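Murein peptide amidase A (Escherichia coli O157:H7, PDB 5HXD) probably hydrolyses the gamma-D-glutamyl-diaminopimelate amide bond of murein tripeptide with one zinc ion per subunit, in peptidoglycan breakdown. Local coordinates at residues 17-22 with 26-31. Numbering follows the deposited sequence.
Sequences TEHYGR and GAPLIW
Thr17 meets Ile30 at the open end of an antiparallel beta hairpin, OG1 lying against CG2. Glu18 and Trp31 then form a hydrogen-bonded pair. Glu18 N donates to Trp31 O at 2.9 Å, and Trp31 N returns a bond to Glu18 O. On the face shared by these two side chains, Glu18 CB lies obliquely to the indole. At the indole edge, a water accepts from Trp31 NE1 (2.9 Å) and donates weakly to His19 O.

His19 sits on the other face, paired with Ile30. Pro28 CB lies over its ring, 3.6 Å from the centroid, while Ile30 CG1 meets the ring edge.

A beta bulge follows: Tyr20 N bonds to Leu29 O, and Leu29 N bonds to Gly21 O. With chi1 at 67°, Tyr20 CG is flanked by both its backbone N and its carbonyl carbon, and the ring comes over Leu29. Leu29 CB is centred under one face, 3.6 Å from the ring centroid. The ring edge points to the Trp31 face in an offset edge-to-face pair, planes at 78°. Helix 136-148 packs on Tyr20 and Leu29 through Ala140.

Arg22 bends at chi2 (-66°) and lays its guanidinium over Pro28 CB. The second subunit packs here, with its Leu25 O accepting a bond from Arg22 NH1. Within the hairpin, the same NH1 bonds at 2.7 Å to Gly26 O, which lies close to the guanidinium plane.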
loop_
_atom_site.group_PDB
_atom_site.type_symbol
_atom_site.label_atom_id
_atom_site.label_comp_id
_atom_site.label_asym_id
_atom_site.label_seq_id
_atom_site.Cartn_x
_atom_site.Cartn_y
_atom_site.Cartn_z
ATOM N N THR A 17 -2.114 15.560 -12.886
ATOM C CA THR A 17 -1.472 14.276 -12.775
ATOM C C THR A 17 -0.980 13.922 -14.169
ATOM O O THR A 17 -1.603 14.303 -15.177
ATOM C CB THR A 17 -2.427 13.195 -12.227
ATOM O OG1 THR A 17 -1.661 12.106 -11.714
ATOM C CG2 THR A 17 -3.349 12.678 -13.307
ATOM N N GLU A 18 0.156 13.227 -14.219
ATOM C CA GLU A 18 0.739 12.760 -15.471
ATOM C C GLU A 18 1.177 11.310 -15.325
ATOM O O GLU A 18 1.289 10.808 -14.212
ATOM C CB GLU A 18 1.933 13.628 -15.872
ATOM C CG GLU A 18 1.638 15.114 -16.077
ATOM C CD GLU A 18 0.483 15.378 -17.039
ATOM O OE1 GLU A 18 0.317 14.638 -18.038
ATOM O OE2 GLU A 18 -0.268 16.343 -16.787
ATOM N N HIS A 19 1.425 10.635 -16.441
ATOM C CA HIS A 19 2.024 9.300 -16.407
ATOM C C HIS A 19 3.450 9.292 -16.988
ATOM O O HIS A 19 3.651 9.780 -18.095
ATOM C CB HIS A 19 1.176 8.290 -17.194
ATOM C CG HIS A 19 -0.213 8.092 -16.657
ATOM N ND1 HIS A 19 -0.467 7.826 -15.329
ATOM C CD2 HIS A 19 -1.407 8.046 -17.289
ATOM C CE1 HIS A 19 -1.771 7.671 -15.160
ATOM N NE2 HIS A 19 -2.362 7.790 -16.330
ATOM N N TYR A 20 4.422 8.715 -16.278
ATOM C CA TYR A 20 5.750 8.479 -16.873
ATOM C C TYR A 20 6.030 7.005 -17.217
ATOM O O TYR A 20 7.192 6.614 -17.387
ATOM C CB TYR A 20 6.866 8.985 -15.956
ATOM C CG TYR A 20 7.010 8.206 -14.658
ATOM C CD1 TYR A 20 7.933 7.176 -14.538
ATOM C CD2 TYR A 20 6.229 8.519 -13.546
ATOM C CE1 TYR A 20 8.069 6.484 -13.360
ATOM C CE2 TYR A 20 6.358 7.834 -12.370
ATOM C CZ TYR A 20 7.274 6.816 -12.277
ATOM O OH TYR A 20 7.400 6.139 -11.085
ATOM N N GLY A 21 4.981 6.183 -17.306
ATOM C CA GLY A 21 5.155 4.853 -17.858
ATOM C C GLY A 21 4.134 3.810 -17.462
ATOM O O GLY A 21 3.001 4.133 -17.114
ATOM N N ARG A 22 4.554 2.546 -17.532
ATOM C CA ARG A 22 3.760 1.399 -17.106
ATOM C C ARG A 22 4.583 0.389 -16.274
ATOM O O ARG A 22 5.710 0.017 -16.630
ATOM C CB ARG A 22 3.151 0.688 -18.316
ATOM C CG ARG A 22 2.055 1.455 -19.030
ATOM C CD ARG A 22 0.841 1.608 -18.152
ATOM N NE ARG A 22 -0.156 2.554 -18.666
ATOM C CZ ARG A 22 -1.455 2.480 -18.371
ATOM N NH1 ARG A 22 -1.879 1.512 -17.582
ATOM N NH2 ARG A 22 -2.325 3.363 -18.854
ATOM N N GLY A 26 1.055 -3.714 -15.852
ATOM C CA GLY A 26 0.220 -2.854 -16.678
ATOM C C GLY A 26 -0.385 -1.633 -16.007
ATOM O O GLY A 26 -1.157 -0.914 -16.629
ATOM N N ALA A 27 -0.047 -1.385 -14.748
ATOM C CA ALA A 27 -0.572 -0.210 -14.063
ATOM C C ALA A 27 0.144 1.045 -14.566
ATOM O O ALA A 27 1.244 0.951 -15.111
ATOM C CB ALA A 27 -0.416 -0.352 -12.566
ATOM N N PRO A 28 -0.474 2.224 -14.409
ATOM C CA PRO A 28 0.322 3.373 -14.857
ATOM C C PRO A 28 1.349 3.783 -13.822
ATOM O O PRO A 28 1.143 3.607 -12.621
ATOM C CB PRO A 28 -0.717 4.483 -15.073
ATOM C CG PRO A 28 -1.900 4.076 -14.278
ATOM C CD PRO A 28 -1.872 2.580 -14.113
ATOM N N LEU A 29 2.476 4.292 -14.295
ATOM C CA LEU A 29 3.395 4.988 -13.413
ATOM C C LEU A 29 2.984 6.465 -13.403
ATOM O O LEU A 29 2.934 7.113 -14.433
ATOM C CB LEU A 29 4.834 4.759 -13.863
ATOM C CG LEU A 29 5.218 3.265 -13.778
ATOM C CD1 LEU A 29 6.486 2.963 -14.542
ATOM C CD2 LEU A 29 5.363 2.806 -12.328
ATOM N N ILE A 30 2.625 6.960 -12.225
ATOM C CA ILE A 30 1.966 8.252 -12.067
ATOM C C ILE A 30 2.902 9.248 -11.388
ATOM O O ILE A 30 3.593 8.893 -10.434
ATOM C CB ILE A 30 0.656 8.103 -11.231
ATOM C CG1 ILE A 30 -0.277 7.088 -11.891
ATOM C CG2 ILE A 30 -0.050 9.427 -11.063
ATOM C CD1 ILE A 30 -1.390 6.544 -10.972
ATOM N N TRP A 31 2.938 10.485 -11.877
ATOM C CA TRP A 31 3.667 11.531 -11.169
ATOM C C TRP A 31 2.960 12.864 -11.222
ATOM O O TRP A 31 2.073 13.101 -12.046
ATOM C CB TRP A 31 5.094 11.697 -11.702
ATOM C CG TRP A 31 5.189 12.271 -13.073
ATOM C CD1 TRP A 31 4.673 11.741 -14.224
ATOM C CD2 TRP A 31 5.869 13.478 -13.458
ATOM N NE1 TRP A 31 4.988 12.543 -15.296
ATOM C CE2 TRP A 31 5.717 13.615 -14.854
ATOM C CE3 TRP A 31 6.587 14.449 -12.756
ATOM C CZ2 TRP A 31 6.260 14.691 -15.562
ATOM C CZ3 TRP A 31 7.135 15.513 -13.462
ATOM C CH2 TRP A 31 6.964 15.628 -14.850
HETATM O O HOH W 1 5.209 12.726 -18.170
#